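Local coordinates for MutT/nudix family protein (Streptococcus pneumoniae, PDB 4HFQ) that hydrolyses UDP-linked precursors of peptidoglycan biosynthesis as a UDP-X diphosphatase of the Nudix family, at residues 90-95 with 176-182; 68-74 with 142-148; 116-120 with 156-162; 126-131 with 189-194. All coordinates share one frame. Residue numbers count along the deposited sequence, not the author numbering.

Contact 1 (90-95 with 176-182); sequences EDSWAL and NLSEKRI. With EDO (1,2-ethanediol), chain C.
A single backbone bridge joins the extended residues Trp93 and Leu177, whose CA atoms lie 4.6 Å apart. Trp93 N donates to Asn176 O (2.9 Å), and Ser178 N donates to Trp93 O (2.8 Å). This lone bridge pins an irregular loop to the start of strand 93-99 of the Nudix sheet. The loop then turns tightly: Ser178 O accepts from Arg181 N (2.8 Å) and Ile182 N (3.0 Å). Arg181, extended with chi1 m and chi2 and chi3 t, makes a two-pronged salt bridge: Arg181 NH1 to Glu90 OE1 (2.9 Å) and Arg181 NH2 to Glu90 OE2 (3.0 Å). The apolar contacts are Ala94 CB to Ile182 CG2 (4.1 Å) and Leu95 CD1 to Ile182 CD1 (3.7 Å). An ethanediol, probably a crystallisation additive, hydrogen-bonds to the turn, with Ser178 OG 2.8 Å from its O2. Trp93 meets Phe169 edge-to-face, Leu95 and Leu177 touch Leu84 of strand 81-87, and Ile182 packs on Ile187 of helix 184-194.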
# COMPACT_ATOMS: atom_id res chain seq x y z
N GLU A 90 -10.99 -13.87 20.40
CA GLU A 90 -10.12 -12.74 20.66
C GLU A 90 -10.60 -11.91 21.84
O GLU A 90 -11.79 -11.89 22.14
CB GLU A 90 -9.95 -11.89 19.39
CG GLU A 90 -9.13 -12.59 18.32
CD GLU A 90 -9.19 -11.91 16.96
OE1 GLU A 90 -10.04 -11.02 16.75
OE2 GLU A 90 -8.40 -12.30 16.08
N ASP A 91 -9.67 -11.25 22.52
CA ASP A 91 -9.99 -10.46 23.70
C ASP A 91 -10.03 -8.96 23.44
O ASP A 91 -10.41 -8.18 24.31
CB ASP A 91 -9.00 -10.77 24.82
CG ASP A 91 -7.60 -10.23 24.56
OD1 ASP A 91 -7.12 -10.29 23.41
OD2 ASP A 91 -6.97 -9.73 25.51
N SER A 92 -9.65 -8.55 22.23
CA SER A 92 -9.48 -7.13 21.93
C SER A 92 -10.39 -6.65 20.80
O SER A 92 -11.01 -7.45 20.10
CB SER A 92 -8.02 -6.82 21.61
OG SER A 92 -7.61 -7.62 20.54
N TRP A 93 -10.44 -5.33 20.63
CA TRP A 93 -11.48 -4.69 19.85
C TRP A 93 -10.89 -3.92 18.71
O TRP A 93 -9.78 -3.39 18.82
CB TRP A 93 -12.23 -3.71 20.76
CG TRP A 93 -12.97 -4.39 21.89
CD1 TRP A 93 -12.45 -4.84 23.10
CD2 TRP A 93 -14.39 -4.69 21.94
NE1 TRP A 93 -13.44 -5.41 23.87
CE2 TRP A 93 -14.63 -5.33 23.24
CE3 TRP A 93 -15.46 -4.49 21.08
CZ2 TRP A 93 -15.90 -5.75 23.62
CZ3 TRP A 93 -16.73 -4.92 21.47
CH2 TRP A 93 -16.94 -5.53 22.71
N ALA A 94 -11.66 -3.80 17.63
CA ALA A 94 -11.22 -2.97 16.48
C ALA A 94 -12.41 -2.37 15.78
O ALA A 94 -13.56 -2.77 16.00
CB ALA A 94 -10.40 -3.80 15.49
N LEU A 95 -12.15 -1.41 14.88
CA LEU A 95 -13.21 -0.91 14.00
C LEU A 95 -13.62 -2.04 13.06
O LEU A 95 -12.76 -2.84 12.66
CB LEU A 95 -12.71 0.27 13.15
CG LEU A 95 -12.15 1.49 13.86
CD1 LEU A 95 -11.52 2.45 12.86
CD2 LEU A 95 -13.25 2.22 14.61
N ASN A 176 -9.45 -2.48 25.35
CA ASN A 176 -8.18 -2.99 24.83
C ASN A 176 -8.32 -3.30 23.35
O ASN A 176 -9.12 -4.14 22.92
CB ASN A 176 -7.67 -4.19 25.61
CG ASN A 176 -8.64 -5.34 25.61
OD1 ASN A 176 -8.28 -6.47 25.28
ND2 ASN A 176 -9.89 -5.06 25.97
N LEU A 177 -7.50 -2.61 22.58
CA LEU A 177 -7.58 -2.61 21.12
C LEU A 177 -6.72 -3.67 20.49
O LEU A 177 -5.65 -4.03 21.00
CB LEU A 177 -7.14 -1.25 20.60
CG LEU A 177 -7.97 -0.06 21.07
CD1 LEU A 177 -7.38 1.25 20.60
CD2 LEU A 177 -9.42 -0.19 20.63
N SER A 178 -7.19 -4.18 19.35
CA SER A 178 -6.41 -5.08 18.52
C SER A 178 -5.50 -4.19 17.68
O SER A 178 -5.89 -3.72 16.60
CB SER A 178 -7.36 -5.89 17.64
OG SER A 178 -6.64 -6.76 16.77
N GLU A 179 -4.30 -3.94 18.17
CA GLU A 179 -3.46 -2.88 17.66
C GLU A 179 -2.99 -3.09 16.22
O GLU A 179 -2.75 -2.11 15.52
CB GLU A 179 -2.27 -2.63 18.58
CG GLU A 179 -2.70 -1.98 19.89
CD GLU A 179 -1.54 -1.58 20.78
OE1 GLU A 179 -0.83 -2.49 21.23
OE2 GLU A 179 -1.36 -0.36 21.03
N LYS A 180 -2.90 -4.34 15.77
CA LYS A 180 -2.53 -4.60 14.37
C LYS A 180 -3.63 -4.15 13.43
O LYS A 180 -3.38 -3.97 12.23
CB LYS A 180 -2.21 -6.08 14.16
CG LYS A 180 -1.05 -6.62 15.00
CD LYS A 180 0.30 -6.15 14.49
CE LYS A 180 1.39 -6.69 15.42
NZ LYS A 180 2.72 -6.76 14.77
N ARG A 181 -4.83 -3.93 13.97
CA ARG A 181 -6.00 -3.47 13.20
C ARG A 181 -6.34 -2.01 13.39
O ARG A 181 -6.74 -1.33 12.43
CB ARG A 181 -7.22 -4.33 13.51
CG ARG A 181 -7.00 -5.79 13.18
CD ARG A 181 -8.15 -6.67 13.62
NE ARG A 181 -7.71 -8.05 13.52
CZ ARG A 181 -8.24 -9.08 14.17
NH1 ARG A 181 -9.29 -8.88 14.95
NH2 ARG A 181 -7.76 -10.30 14.00
N ILE A 182 -6.18 -1.50 14.62
CA ILE A 182 -6.40 -0.09 14.90
C ILE A 182 -5.74 0.24 16.22
O ILE A 182 -5.75 -0.60 17.14
CB ILE A 182 -7.92 0.28 14.93
CG1 ILE A 182 -8.12 1.77 14.61
CG2 ILE A 182 -8.60 -0.15 16.24
CD1 ILE A 182 -7.80 2.18 13.18
C1 EDO C . -3.47 -7.11 19.36
O1 EDO C . -3.16 -5.90 20.08
C2 EDO C . -2.89 -7.07 17.94
O2 EDO C . -3.90 -7.02 16.92

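Contact 2 (68-74 with 142-148); sequences PLMDVRA and QYTKFVF. With TRS (2-amino-2-hydroxymethyl-propane-1,3-diol), chain E; EDO (1,2-ethanediol), chain Y; SO4 (sulfate ion), chain F.
A buried salt-bridge network of Asp71, Arg73 and Lys145 sits on one face of this parallel strand pair in the mixed sheet of the Nudix fold. Lys145 NZ lies 2.7 Å from Asp71 OD2. Within its own strand, Arg73 NE reaches Asp71 OD2 and Arg73 NH2 reaches Asp71 OD1, both at 2.9 Å. Asp71 has chi1 t, and Arg73 curls back with chi1 and chi2 both m. Strands 69-74 and 143-148 run at 24°, with axes 4.6 Å apart. The register is Leu69-Tyr143 through Ala74-Phe148. Leu69 N donates to Gln142 O (2.9 Å), Asp71 N to Thr144 O (3.1 Å) and Arg73 N to Phe146 O (2.8 Å). Thr144 N donates to Leu69 O (2.8 Å), Phe146 N to Asp71 O and Phe148 N to Arg73 O (both 2.9 Å). The other face is mostly apolar, with Thr144 among Met70, Val72, Ala74, Phe146 and Phe148. Val72 CG1 lies 4.1 Å from Phe148 CE2. Helix 106-118 packs there through Ile110, and Phe146 meets Phe146 of the second subunit. A Tris molecule, probably a crystallisation additive, joins the charged face: its O1 hydrogen-bonds Asp71 OD1 and its O3 Lys145 NZ, each at 2.7 Å.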
# COMPACT_ATOMS: atom_id res chain seq x y z
N PRO A 68 1.60 -2.66 -1.52
CA PRO A 68 0.85 -2.63 -0.27
C PRO A 68 -0.56 -3.20 -0.48
O PRO A 68 -1.15 -3.03 -1.55
CB PRO A 68 0.83 -1.15 0.09
CG PRO A 68 2.06 -0.59 -0.55
CD PRO A 68 2.15 -1.34 -1.86
N LEU A 69 -1.05 -3.89 0.54
CA LEU A 69 -2.37 -4.52 0.47
C LEU A 69 -3.46 -3.61 1.01
O LEU A 69 -3.19 -2.68 1.77
CB LEU A 69 -2.35 -5.82 1.27
CG LEU A 69 -1.33 -6.87 0.84
CD1 LEU A 69 -1.41 -8.07 1.78
CD2 LEU A 69 -1.59 -7.31 -0.59
N MET A 70 -4.70 -3.85 0.57
CA MET A 70 -5.86 -3.10 1.06
C MET A 70 -6.38 -3.63 2.38
O MET A 70 -6.58 -4.84 2.55
CB MET A 70 -7.00 -3.13 0.02
CG MET A 70 -8.30 -2.46 0.50
SD MET A 70 -9.60 -2.44 -0.75
CE MET A 70 -8.52 -2.58 -2.18
N ASP A 71 -6.59 -2.71 3.32
CA ASP A 71 -7.41 -2.97 4.51
C ASP A 71 -8.44 -1.85 4.57
O ASP A 71 -8.13 -0.68 4.28
CB ASP A 71 -6.55 -2.99 5.78
CG ASP A 71 -7.34 -3.26 7.03
OD1 ASP A 71 -7.58 -4.43 7.35
OD2 ASP A 71 -7.72 -2.28 7.73
N VAL A 72 -9.67 -2.23 4.88
CA VAL A 72 -10.77 -1.23 5.01
C VAL A 72 -11.35 -1.28 6.41
O VAL A 72 -11.45 -2.35 7.01
CB VAL A 72 -11.88 -1.40 3.94
CG1 VAL A 72 -11.32 -1.16 2.55
CG2 VAL A 72 -12.57 -2.77 4.02
N ARG A 73 -11.72 -0.10 6.92
CA ARG A 73 -12.28 0.02 8.26
C ARG A 73 -13.42 1.01 8.23
O ARG A 73 -13.43 1.95 7.42
CB ARG A 73 -11.26 0.50 9.29
CG ARG A 73 -10.08 -0.44 9.50
CD ARG A 73 -10.51 -1.71 10.21
NE ARG A 73 -9.64 -2.83 9.84
CZ ARG A 73 -9.76 -4.06 10.32
NH1 ARG A 73 -10.67 -4.35 11.24
NH2 ARG A 73 -8.95 -5.02 9.89
N ALA A 74 -14.39 0.80 9.14
CA ALA A 74 -15.55 1.67 9.27
C ALA A 74 -15.51 2.44 10.59
O ALA A 74 -15.32 1.86 11.65
CB ALA A 74 -16.83 0.83 9.22
N GLN A 142 2.68 -4.85 4.53
CA GLN A 142 2.28 -3.44 4.54
C GLN A 142 0.89 -3.28 3.94
O GLN A 142 0.62 -3.79 2.85
CB GLN A 142 3.29 -2.62 3.75
CG GLN A 142 3.00 -1.13 3.77
CD GLN A 142 4.01 -0.32 3.02
OE1 GLN A 142 4.57 -0.81 2.04
NE2 GLN A 142 4.28 0.90 3.47
N TYR A 143 0.01 -2.58 4.66
CA TYR A 143 -1.32 -2.24 4.19
C TYR A 143 -1.51 -0.74 4.05
O TYR A 143 -0.95 0.05 4.81
CB TYR A 143 -2.40 -2.74 5.17
CG TYR A 143 -2.54 -4.24 5.23
CD1 TYR A 143 -1.70 -5.01 6.02
CD2 TYR A 143 -3.54 -4.89 4.51
CE1 TYR A 143 -1.83 -6.39 6.07
CE2 TYR A 143 -3.68 -6.27 4.56
CZ TYR A 143 -2.83 -7.02 5.35
OH TYR A 143 -2.98 -8.40 5.37
N THR A 144 -2.30 -0.37 3.05
CA THR A 144 -2.98 0.93 3.03
C THR A 144 -4.34 0.73 3.71
O THR A 144 -5.20 0.01 3.20
CB THR A 144 -3.20 1.47 1.60
OG1 THR A 144 -3.98 0.53 0.86
CG2 THR A 144 -1.85 1.67 0.88
N LYS A 145 -4.49 1.36 4.87
CA LYS A 145 -5.66 1.16 5.70
C LYS A 145 -6.61 2.34 5.51
O LYS A 145 -6.37 3.45 5.99
CB LYS A 145 -5.20 0.99 7.15
CG LYS A 145 -6.34 0.86 8.17
CD LYS A 145 -5.78 0.68 9.59
CE LYS A 145 -5.08 -0.66 9.80
NZ LYS A 145 -6.01 -1.83 9.83
N PHE A 146 -7.66 2.10 4.73
CA PHE A 146 -8.71 3.11 4.46
C PHE A 146 -9.66 3.09 5.65
O PHE A 146 -10.15 2.02 6.03
CB PHE A 146 -9.52 2.71 3.23
CG PHE A 146 -8.78 2.76 1.93
CD1 PHE A 146 -8.00 1.70 1.52
CD2 PHE A 146 -8.90 3.87 1.10
CE1 PHE A 146 -7.33 1.72 0.30
CE2 PHE A 146 -8.22 3.92 -0.12
CZ PHE A 146 -7.42 2.85 -0.50
N VAL A 147 -9.95 4.25 6.21
CA VAL A 147 -10.97 4.35 7.25
C VAL A 147 -12.08 5.27 6.74
O VAL A 147 -11.85 6.47 6.54
CB VAL A 147 -10.42 4.87 8.58
CG1 VAL A 147 -11.51 4.80 9.63
CG2 VAL A 147 -9.19 4.06 9.01
N PHE A 148 -13.25 4.67 6.51
CA PHE A 148 -14.40 5.37 5.98
C PHE A 148 -15.35 5.75 7.10
O PHE A 148 -15.69 4.93 7.95
CB PHE A 148 -15.17 4.47 5.02
CG PHE A 148 -14.41 4.12 3.76
CD1 PHE A 148 -14.40 4.98 2.68
CD2 PHE A 148 -13.72 2.91 3.67
CE1 PHE A 148 -13.71 4.65 1.51
CE2 PHE A 148 -13.05 2.56 2.51
CZ PHE A 148 -13.04 3.43 1.43
C TRS E . -4.66 -6.20 9.39
C1 TRS E . -5.73 -7.14 8.86
C2 TRS E . -3.62 -6.87 10.26
C3 TRS E . -5.37 -5.20 10.23
N TRS E . -4.04 -5.21 8.49
O1 TRS E . -6.28 -6.75 7.61
O2 TRS E . -2.95 -7.86 9.45
O3 TRS E . -4.58 -4.11 9.80
C1 EDO Y . -4.51 -0.01 -1.97
O1 EDO Y . -4.42 0.42 -3.33
C2 EDO Y . -3.43 -1.07 -1.68
O2 EDO Y . -3.57 -2.31 -2.47
S SO4 F . -12.50 -7.54 12.46
O1 SO4 F . -12.55 -8.68 13.41
O2 SO4 F . -12.59 -8.09 11.08
O3 SO4 F . -13.61 -6.61 12.70
O4 SO4 F . -11.22 -6.80 12.61

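Contact 3 (116-120 with 156-162); sequences EETGF and QFQENQE
Glu116 OE2 forms a salt bridge with Lys112 NZ, while Glu116 O accepts a weak hydrogen bond from Asn160 ND2 (3.0 Å). Glu117 OE2 lies 3.1 Å from Glu162 OE2, a pair of like charges. Glu117 OE1 accepts from Gly97 N. Thr118 closes the helix with an ST turn: Thr118 OG1 accepts from Phe120 N at 3.1 Å and is also hydrogen-bonded to Ile114 O. Thr118 O takes a CA-H...O contact from Phe157 CA at 3.1 Å. Gly119 CA lies 4.7 Å from Phe157 CA, and Gly119 leaves helical angles at phi 88°, psi 6°. A CB here would clash with Gln156 O. Gly119 O accepts from Gln156 N (3.2 Å). Phe120 (chi1 m) sets a ring face over Gln156 N. On the loop, Asn160 OD1 forms an Asx turn, accepting from Glu162 N (2.9 Å) and also from Ile163 N. EETGF fits the EExGU end of the Nudix box. The loop between strands 143-153 and 163-170 lies along the end of helix 106-118, with Phe157 on Ile163 and Leu166.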
# COMPACT_ATOMS: atom_id res chain seq x y z
N GLU A 116 -21.62 -8.01 7.16
CA GLU A 116 -21.24 -9.34 7.60
C GLU A 116 -20.88 -9.38 9.08
O GLU A 116 -21.21 -10.35 9.78
CB GLU A 116 -20.07 -9.88 6.76
CG GLU A 116 -20.46 -10.20 5.33
CD GLU A 116 -19.28 -10.55 4.43
OE1 GLU A 116 -18.12 -10.25 4.77
OE2 GLU A 116 -19.54 -11.13 3.37
N GLU A 117 -20.24 -8.34 9.57
CA GLU A 117 -19.75 -8.30 10.93
C GLU A 117 -20.77 -7.72 11.91
O GLU A 117 -20.96 -8.27 13.00
CB GLU A 117 -18.46 -7.46 10.99
CG GLU A 117 -17.29 -8.16 10.33
CD GLU A 117 -16.09 -7.27 10.13
OE1 GLU A 117 -15.94 -6.25 10.82
OE2 GLU A 117 -15.27 -7.65 9.24
N THR A 118 -21.43 -6.62 11.53
CA THR A 118 -22.30 -5.92 12.48
C THR A 118 -23.77 -6.28 12.35
O THR A 118 -24.55 -6.02 13.29
CB THR A 118 -22.21 -4.39 12.35
OG1 THR A 118 -22.87 -3.98 11.15
CG2 THR A 118 -20.75 -3.90 12.33
N GLY A 119 -24.17 -6.82 11.20
CA GLY A 119 -25.57 -7.16 10.93
C GLY A 119 -26.35 -6.00 10.34
O GLY A 119 -27.57 -6.10 10.17
N PHE A 120 -25.67 -4.90 10.04
CA PHE A 120 -26.34 -3.70 9.53
C PHE A 120 -25.98 -3.31 8.10
O PHE A 120 -24.82 -3.42 7.68
CB PHE A 120 -26.03 -2.51 10.42
CG PHE A 120 -26.73 -2.56 11.75
CD1 PHE A 120 -26.19 -3.26 12.81
CD2 PHE A 120 -27.94 -1.89 11.93
CE1 PHE A 120 -26.84 -3.31 14.04
CE2 PHE A 120 -28.60 -1.94 13.16
CZ PHE A 120 -28.04 -2.64 14.21
N GLN A 156 -29.55 -5.51 12.60
CA GLN A 156 -29.48 -5.93 13.99
C GLN A 156 -28.19 -6.71 14.20
O GLN A 156 -27.85 -7.58 13.38
CB GLN A 156 -30.69 -6.83 14.32
CG GLN A 156 -30.79 -7.23 15.77
CD GLN A 156 -31.94 -8.18 16.02
OE1 GLN A 156 -31.99 -9.28 15.47
NE2 GLN A 156 -32.88 -7.76 16.86
N PHE A 157 -27.48 -6.42 15.29
CA PHE A 157 -26.30 -7.21 15.60
C PHE A 157 -26.69 -8.59 16.11
O PHE A 157 -27.52 -8.72 17.01
CB PHE A 157 -25.35 -6.54 16.60
CG PHE A 157 -24.20 -7.43 16.99
CD1 PHE A 157 -23.18 -7.72 16.07
CD2 PHE A 157 -24.15 -8.04 18.24
CE1 PHE A 157 -22.13 -8.56 16.40
CE2 PHE A 157 -23.10 -8.89 18.58
CZ PHE A 157 -22.09 -9.16 17.66
N GLN A 158 -26.08 -9.62 15.53
CA GLN A 158 -26.18 -10.96 16.07
C GLN A 158 -24.78 -11.54 16.09
O GLN A 158 -24.06 -11.50 15.09
CB GLN A 158 -27.12 -11.84 15.23
CG GLN A 158 -28.58 -11.41 15.24
CD GLN A 158 -29.50 -12.40 14.55
OE1 GLN A 158 -29.05 -13.28 13.80
NE2 GLN A 158 -30.80 -12.26 14.79
N GLU A 159 -24.40 -12.07 17.25
CA GLU A 159 -23.16 -12.82 17.36
C GLU A 159 -23.09 -13.86 16.24
O GLU A 159 -24.08 -14.54 15.95
CB GLU A 159 -23.09 -13.49 18.73
CG GLU A 159 -21.82 -14.29 18.94
CD GLU A 159 -21.79 -15.04 20.26
OE1 GLU A 159 -22.76 -14.95 21.05
OE2 GLU A 159 -20.78 -15.72 20.50
N ASN A 160 -21.94 -13.99 15.59
CA ASN A 160 -21.77 -14.96 14.52
C ASN A 160 -20.39 -15.62 14.56
O ASN A 160 -19.64 -15.42 15.52
CB ASN A 160 -22.10 -14.35 13.14
CG ASN A 160 -21.20 -13.18 12.76
OD1 ASN A 160 -20.00 -13.17 13.04
ND2 ASN A 160 -21.79 -12.19 12.08
N GLN A 161 -20.06 -16.39 13.53
CA GLN A 161 -18.82 -17.16 13.55
C GLN A 161 -17.58 -16.26 13.53
O GLN A 161 -16.50 -16.65 14.00
CB GLN A 161 -18.81 -18.21 12.42
CG GLN A 161 -19.57 -19.47 12.80
CD GLN A 161 -20.12 -20.25 11.61
OE1 GLN A 161 -19.77 -20.00 10.46
NE2 GLN A 161 -20.99 -21.22 11.90
N GLU A 162 -17.75 -15.04 13.02
CA GLU A 162 -16.66 -14.08 12.96
C GLU A 162 -16.57 -13.15 14.18
O GLU A 162 -15.48 -12.90 14.68
CB GLU A 162 -16.77 -13.25 11.67
CG GLU A 162 -15.63 -12.27 11.50
CD GLU A 162 -15.74 -11.36 10.29
OE1 GLU A 162 -16.74 -11.42 9.52
OE2 GLU A 162 -14.80 -10.56 10.12
O HOH W 1 -16.51 -9.79 7.07
O HOH W 2 -19.17 -12.59 9.12
O HOH W 3 -23.62 -9.51 13.25

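Contact 4 (126-131 with 189-194); sequences RLLAVF and LLWQVY
Leu128, Leu190 and Val193 form the apolar centre between strand 126-131 and helix 189-194. Leu128 CB lies 3.7 Å from Leu190 CD2, and Leu128 CD2 lies 3.8 Å from Val193 CG1. Leu128 and Leu190 are both m,t rotamers, and Val193 is t. Ala129 CB also touches Leu190 CD2, at 3.8 Å. Two successive residues can face the helix because Leu128 and Ala129 form a classic beta bulge opposite Val147, with Leu128 at phi -90°, psi -35°. Phe131 (chi1 m) flanks this core. Its ring edge meets the helix, CE1 being 3.7 Å from Leu189 CD2 and CE2 4.0 Å from Leu190 CG. The axes approach to 8.3 Å at 149°, so strand and helix run roughly antiparallel. The nearest CA atoms are those of Leu128 and Val193, 6.3 Å apart. At the polar edge, Arg126 NH1 donates to Val193 O (3.2 Å). Water 4 links Arg126 NH2 (2.8 Å) to Val193 O (3.1 Å), and water 5 links Arg126 NH1 to Tyr194 O (2.8 Å each). Trp75 of strand 69-78 packs on Leu128, Leu190 and Tyr194. This is the helix-on-sheet layer of the Nudix alpha/beta/alpha sandwich.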
# COMPACT_ATOMS: atom_id res chain seq x y z
N ARG A 126 -17.82 9.45 3.97
CA ARG A 126 -16.57 10.07 3.50
C ARG A 126 -15.41 9.16 3.86
O ARG A 126 -15.54 8.24 4.66
CB ARG A 126 -16.37 11.47 4.12
CG ARG A 126 -16.20 11.45 5.63
CD ARG A 126 -16.04 12.85 6.22
NE ARG A 126 -14.73 13.42 5.92
CZ ARG A 126 -14.05 14.24 6.73
NH1 ARG A 126 -14.54 14.57 7.93
NH2 ARG A 126 -12.88 14.71 6.36
N LEU A 127 -14.26 9.44 3.25
CA LEU A 127 -13.02 8.80 3.63
C LEU A 127 -12.34 9.70 4.66
O LEU A 127 -12.09 10.88 4.38
CB LEU A 127 -12.12 8.59 2.41
CG LEU A 127 -10.72 8.00 2.63
CD1 LEU A 127 -10.82 6.60 3.20
CD2 LEU A 127 -9.99 7.99 1.29
N LEU A 128 -12.06 9.17 5.86
CA LEU A 128 -11.43 9.96 6.92
C LEU A 128 -9.90 9.90 6.88
O LEU A 128 -9.23 10.88 7.22
CB LEU A 128 -11.92 9.54 8.30
CG LEU A 128 -13.42 9.68 8.54
CD1 LEU A 128 -13.77 8.93 9.81
CD2 LEU A 128 -13.86 11.13 8.66
N ALA A 129 -9.35 8.74 6.50
CA ALA A 129 -7.90 8.55 6.57
C ALA A 129 -7.49 7.45 5.66
O ALA A 129 -8.24 6.49 5.44
CB ALA A 129 -7.47 8.19 7.99
N VAL A 130 -6.25 7.56 5.18
CA VAL A 130 -5.55 6.39 4.62
C VAL A 130 -4.24 6.26 5.41
O VAL A 130 -3.34 7.09 5.26
CB VAL A 130 -5.25 6.51 3.11
CG1 VAL A 130 -4.62 5.22 2.60
CG2 VAL A 130 -6.53 6.78 2.33
N PHE A 131 -4.20 5.27 6.30
CA PHE A 131 -3.03 5.03 7.15
C PHE A 131 -2.06 4.02 6.53
O PHE A 131 -2.48 3.04 5.90
CB PHE A 131 -3.44 4.46 8.52
CG PHE A 131 -4.23 5.41 9.39
CD1 PHE A 131 -3.68 6.59 9.85
CD2 PHE A 131 -5.52 5.08 9.78
CE1 PHE A 131 -4.40 7.43 10.70
CE2 PHE A 131 -6.25 5.91 10.62
CZ PHE A 131 -5.68 7.09 11.07
N LEU A 189 -6.83 10.43 16.20
CA LEU A 189 -6.71 11.17 14.94
C LEU A 189 -8.03 11.19 14.19
O LEU A 189 -8.48 12.24 13.71
CB LEU A 189 -5.66 10.49 14.06
CG LEU A 189 -4.39 11.20 13.58
CD1 LEU A 189 -3.70 12.04 14.64
CD2 LEU A 189 -3.43 10.15 13.03
N LEU A 190 -8.64 10.02 14.07
CA LEU A 190 -9.92 9.88 13.37
C LEU A 190 -11.02 10.73 13.98
O LEU A 190 -11.80 11.32 13.25
CB LEU A 190 -10.35 8.42 13.33
CG LEU A 190 -9.49 7.56 12.40
CD1 LEU A 190 -9.73 6.11 12.76
CD2 LEU A 190 -9.87 7.86 10.95
N TRP A 191 -11.05 10.81 15.31
CA TRP A 191 -12.02 11.65 15.98
C TRP A 191 -11.86 13.11 15.61
O TRP A 191 -12.84 13.80 15.34
CB TRP A 191 -11.90 11.44 17.48
CG TRP A 191 -12.84 12.26 18.32
CD1 TRP A 191 -12.56 13.45 18.97
CD2 TRP A 191 -14.22 11.95 18.65
NE1 TRP A 191 -13.67 13.90 19.65
CE2 TRP A 191 -14.69 13.04 19.51
CE3 TRP A 191 -15.08 10.90 18.35
CZ2 TRP A 191 -15.98 13.06 20.02
CZ3 TRP A 191 -16.38 10.94 18.86
CH2 TRP A 191 -16.82 12.00 19.68
N GLN A 192 -10.61 13.57 15.54
CA GLN A 192 -10.34 14.94 15.14
C GLN A 192 -10.76 15.22 13.69
O GLN A 192 -11.32 16.28 13.39
CB GLN A 192 -8.87 15.30 15.37
CG GLN A 192 -8.45 15.27 16.85
CD GLN A 192 -9.29 16.19 17.73
OE1 GLN A 192 -9.71 15.79 18.83
NE2 GLN A 192 -9.56 17.38 17.25
N VAL A 193 -10.50 14.27 12.78
CA VAL A 193 -10.95 14.43 11.38
C VAL A 193 -12.49 14.43 11.31
O VAL A 193 -13.11 15.28 10.67
CB VAL A 193 -10.40 13.31 10.46
CG1 VAL A 193 -10.89 13.51 9.03
CG2 VAL A 193 -8.88 13.27 10.47
N TYR A 194 -13.08 13.47 12.01
CA TYR A 194 -14.54 13.30 12.02
C TYR A 194 -15.25 14.58 12.49
O TYR A 194 -16.27 14.96 11.93
CB TYR A 194 -14.91 12.11 12.90
CG TYR A 194 -16.39 12.02 13.19
CD1 TYR A 194 -17.28 11.57 12.22
CD2 TYR A 194 -16.90 12.39 14.43
CE1 TYR A 194 -18.64 11.52 12.47
CE2 TYR A 194 -18.26 12.32 14.70
CZ TYR A 194 -19.11 11.89 13.71
OH TYR A 194 -20.48 11.81 13.95
O HOH W 4 -12.29 16.85 8.08
O HOH W 5 -16.90 14.12 9.34

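How the contacts relate
All four contacts lie in the Nudix fold, and contacts 1, 2 and 4 reach its mixed sheet. The first segments follow the chain in the order 2, 1, 3, 4, the second segments 2, 3, 1, 4. Contacts 2 and 4 are closest, with centres 12 Å apart; they meet where strands 143-153 and 120-132 pair, and both touch the second subunit. Contact 1 is 15 Å from contact 2 between centres. They join through Arg181 O to Lys145 NZ and Leu95 O to Arg73 NH1. Leu95 also reaches Leu190 of contact 4. Contact 3 touches none of the others; its centre is 24 Å from that of contact 4. Distant chain segments thus close one compact domain.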